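Local coordinates for beta-galactosidase (Geobacillus stearothermophilus, PDB 4OIF), which probably hydrolyses terminal non-reducing beta-D-galactose residues from beta-D-galactosides, as a zinc-binding, trimeric member of glycoside hydrolase family 42, at residues A[482-487]-A[519-524]. Sequence-based numbering, arbitrary orientation.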
loop_
_atom_site.group_PDB
_atom_site.type_symbol
_atom_site.label_atom_id
_atom_site.label_comp_id
_atom_site.label_asym_id
_atom_site.label_seq_id
_atom_site.Cartn_x
_atom_site.Cartn_y
_atom_site.Cartn_z
ATOM N N GLU A 482 -8.871 -33.821 -21.829
ATOM C CA GLU A 482 -8.807 -35.112 -21.178
ATOM C C GLU A 482 -9.648 -35.159 -19.897
ATOM O O GLU A 482 -10.416 -36.116 -19.674
ATOM C CB GLU A 482 -7.352 -35.455 -20.891
ATOM C CG GLU A 482 -7.150 -36.611 -19.941
ATOM C CD GLU A 482 -5.680 -36.900 -19.722
ATOM O OE1 GLU A 482 -4.983 -37.175 -20.719
ATOM O OE2 GLU A 482 -5.216 -36.832 -18.562
ATOM N N THR A 483 -9.515 -34.124 -19.067
ATOM C CA THR A 483 -10.342 -34.018 -17.864
ATOM C C THR A 483 -11.819 -33.893 -18.220
ATOM O O THR A 483 -12.664 -34.484 -17.554
ATOM C CB THR A 483 -9.958 -32.814 -16.983
ATOM O OG1 THR A 483 -8.609 -32.960 -16.522
ATOM C CG2 THR A 483 -10.901 -32.717 -15.782
ATOM N N ILE A 484 -12.127 -33.117 -19.258
ATOM C CA ILE A 484 -13.501 -33.023 -19.746
ATOM C C ILE A 484 -14.046 -34.403 -20.125
ATOM O O ILE A 484 -15.145 -34.754 -19.747
ATOM C CB ILE A 484 -13.621 -32.085 -20.968
ATOM C CG1 ILE A 484 -13.486 -30.626 -20.547
ATOM C CG2 ILE A 484 -14.970 -32.259 -21.642
ATOM C CD1 ILE A 484 -13.396 -29.660 -21.736
ATOM N N ALA A 485 -13.267 -35.184 -20.859
ATOM C CA ALA A 485 -13.688 -36.524 -21.243
ATOM C C ALA A 485 -13.927 -37.381 -20.008
ATOM O O ALA A 485 -14.904 -38.141 -19.940
ATOM C CB ALA A 485 -12.653 -37.178 -22.159
ATOM N N ARG A 486 -13.049 -37.258 -19.020
ATOM C CA ARG A 486 -13.262 -38.017 -17.790
ATOM C C ARG A 486 -14.569 -37.600 -17.101
ATOM O O ARG A 486 -15.338 -38.450 -16.655
ATOM C CB ARG A 486 -12.057 -37.874 -16.853
ATOM C CG ARG A 486 -10.812 -38.543 -17.413
ATOM C CD ARG A 486 -9.579 -38.180 -16.653
ATOM N NE ARG A 486 -9.654 -38.661 -15.283
ATOM C CZ ARG A 486 -9.266 -37.966 -14.217
ATOM N NH1 ARG A 486 -8.767 -36.739 -14.352
ATOM N NH2 ARG A 486 -9.386 -38.502 -13.012
ATOM N N LEU A 487 -14.842 -36.303 -17.055
ATOM C CA LEU A 487 -16.091 -35.806 -16.495
ATOM C C LEU A 487 -17.291 -36.385 -17.239
ATOM O O LEU A 487 -18.292 -36.803 -16.635
ATOM C CB LEU A 487 -16.117 -34.275 -16.539
ATOM C CG LEU A 487 -15.055 -33.613 -15.653
ATOM C CD1 LEU A 487 -15.019 -32.098 -15.843
ATOM C CD2 LEU A 487 -15.257 -33.982 -14.170
ATOM N N GLN A 519 -18.168 -29.097 -26.810
ATOM C CA GLN A 519 -19.242 -30.007 -27.187
ATOM C C GLN A 519 -19.671 -30.960 -26.071
ATOM O O GLN A 519 -20.866 -31.097 -25.785
ATOM C CB GLN A 519 -18.804 -30.822 -28.409
ATOM C CG GLN A 519 -19.813 -31.866 -28.859
ATOM C CD GLN A 519 -19.376 -32.565 -30.126
ATOM O OE1 GLN A 519 -18.407 -32.152 -30.767
ATOM N NE2 GLN A 519 -20.086 -33.631 -30.497
ATOM N N ASP A 520 -18.683 -31.616 -25.461
ATOM C CA ASP A 520 -18.921 -32.600 -24.412
ATOM C C ASP A 520 -19.675 -31.996 -23.237
ATOM O O ASP A 520 -20.665 -32.562 -22.787
ATOM C CB ASP A 520 -17.608 -33.205 -23.922
ATOM C CG ASP A 520 -17.021 -34.220 -24.896
ATOM O OD1 ASP A 520 -17.708 -34.577 -25.876
ATOM O OD2 ASP A 520 -15.873 -34.675 -24.662
ATOM N N LEU A 521 -19.217 -30.839 -22.759
ATOM C CA LEU A 521 -19.871 -30.143 -21.647
ATOM C C LEU A 521 -21.289 -29.684 -22.021
ATOM O O LEU A 521 -22.218 -29.810 -21.218
ATOM C CB LEU A 521 -19.029 -28.940 -21.191
ATOM C CG LEU A 521 -17.627 -29.255 -20.660
ATOM C CD1 LEU A 521 -16.909 -27.968 -20.398
ATOM C CD2 LEU A 521 -17.649 -30.123 -19.395
ATOM N N ARG A 522 -21.447 -29.151 -23.232
ATOM C CA ARG A 522 -22.759 -28.720 -23.705
ATOM C C ARG A 522 -23.736 -29.887 -23.641
ATOM O O ARG A 522 -24.842 -29.763 -23.102
ATOM C CB ARG A 522 -22.693 -28.168 -25.137
ATOM C CG ARG A 522 -24.073 -27.717 -25.647
ATOM C CD ARG A 522 -24.097 -27.333 -27.135
ATOM N NE ARG A 522 -23.783 -28.466 -28.006
ATOM C CZ ARG A 522 -22.739 -28.499 -28.830
ATOM N NH1 ARG A 522 -21.926 -27.458 -28.899
ATOM N NH2 ARG A 522 -22.508 -29.566 -29.582
ATOM N N GLU A 523 -23.305 -31.022 -24.182
ATOM C CA GLU A 523 -24.110 -32.234 -24.176
ATOM C C GLU A 523 -24.442 -32.668 -22.757
ATOM O O GLU A 523 -25.597 -32.952 -22.441
ATOM C CB GLU A 523 -23.379 -33.360 -24.907
ATOM C CG GLU A 523 -23.575 -33.375 -26.412
ATOM C CD GLU A 523 -22.637 -34.355 -27.105
ATOM O OE1 GLU A 523 -21.966 -35.144 -26.400
ATOM O OE2 GLU A 523 -22.560 -34.330 -28.354
ATOM N N MET A 524 -23.419 -32.730 -21.913
ATOM C CA MET A 524 -23.580 -33.167 -20.533
ATOM C C MET A 524 -24.636 -32.354 -19.800
ATOM O O MET A 524 -25.579 -32.912 -19.236
ATOM C CB MET A 524 -22.246 -33.072 -19.787
ATOM C CG MET A 524 -21.221 -34.091 -20.227
ATOM S SD MET A 524 -19.555 -33.647 -19.720
ATOM C CE MET A 524 -19.801 -33.649 -17.944
#
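Segments 482-487 and 519-524 are helical and run nearly parallel, their axes 9.7 Å apart at closest approach with an angle of 23° between their N-to-C directions. No hydrogen bond joins them, and the 245 Å² they bury together comes mostly from apolar residues. I484 makes the first touch: both of its branches reach L521, and CG2 also touches D520. CG2, anti to the backbone N, lies 3.6 Å from CB of D520 and also meets CD2 of L521. CG1, beside the backbone N, carries CD1 on along an extended chain (chi2 172°) to within 4.1 Å of CD1 of L521. The two side chains cross at about a right angle, with both methyls of L521 engaged. A485 adds a marginal contact, its CA 4.5 Å from OD2 of D520, whose other oxygen, OD1, forms a salt bridge with K488. One turn after I484, L487 receives the tip of M524: the thioether chain bends at chi3 (61°), setting CE 3.7 Å from the carbonyl O of L487 and 4.0 Å from CB of L487. Within the trimerisation domain, helix 481-492 is the connection of a beta-alpha-beta crossover between adjacent parallel strands 470-473 and 496-500; L487 reaches M499 and M524 reaches L497 on the latter, while Y586 of strand 579-586 touches M524 and E523.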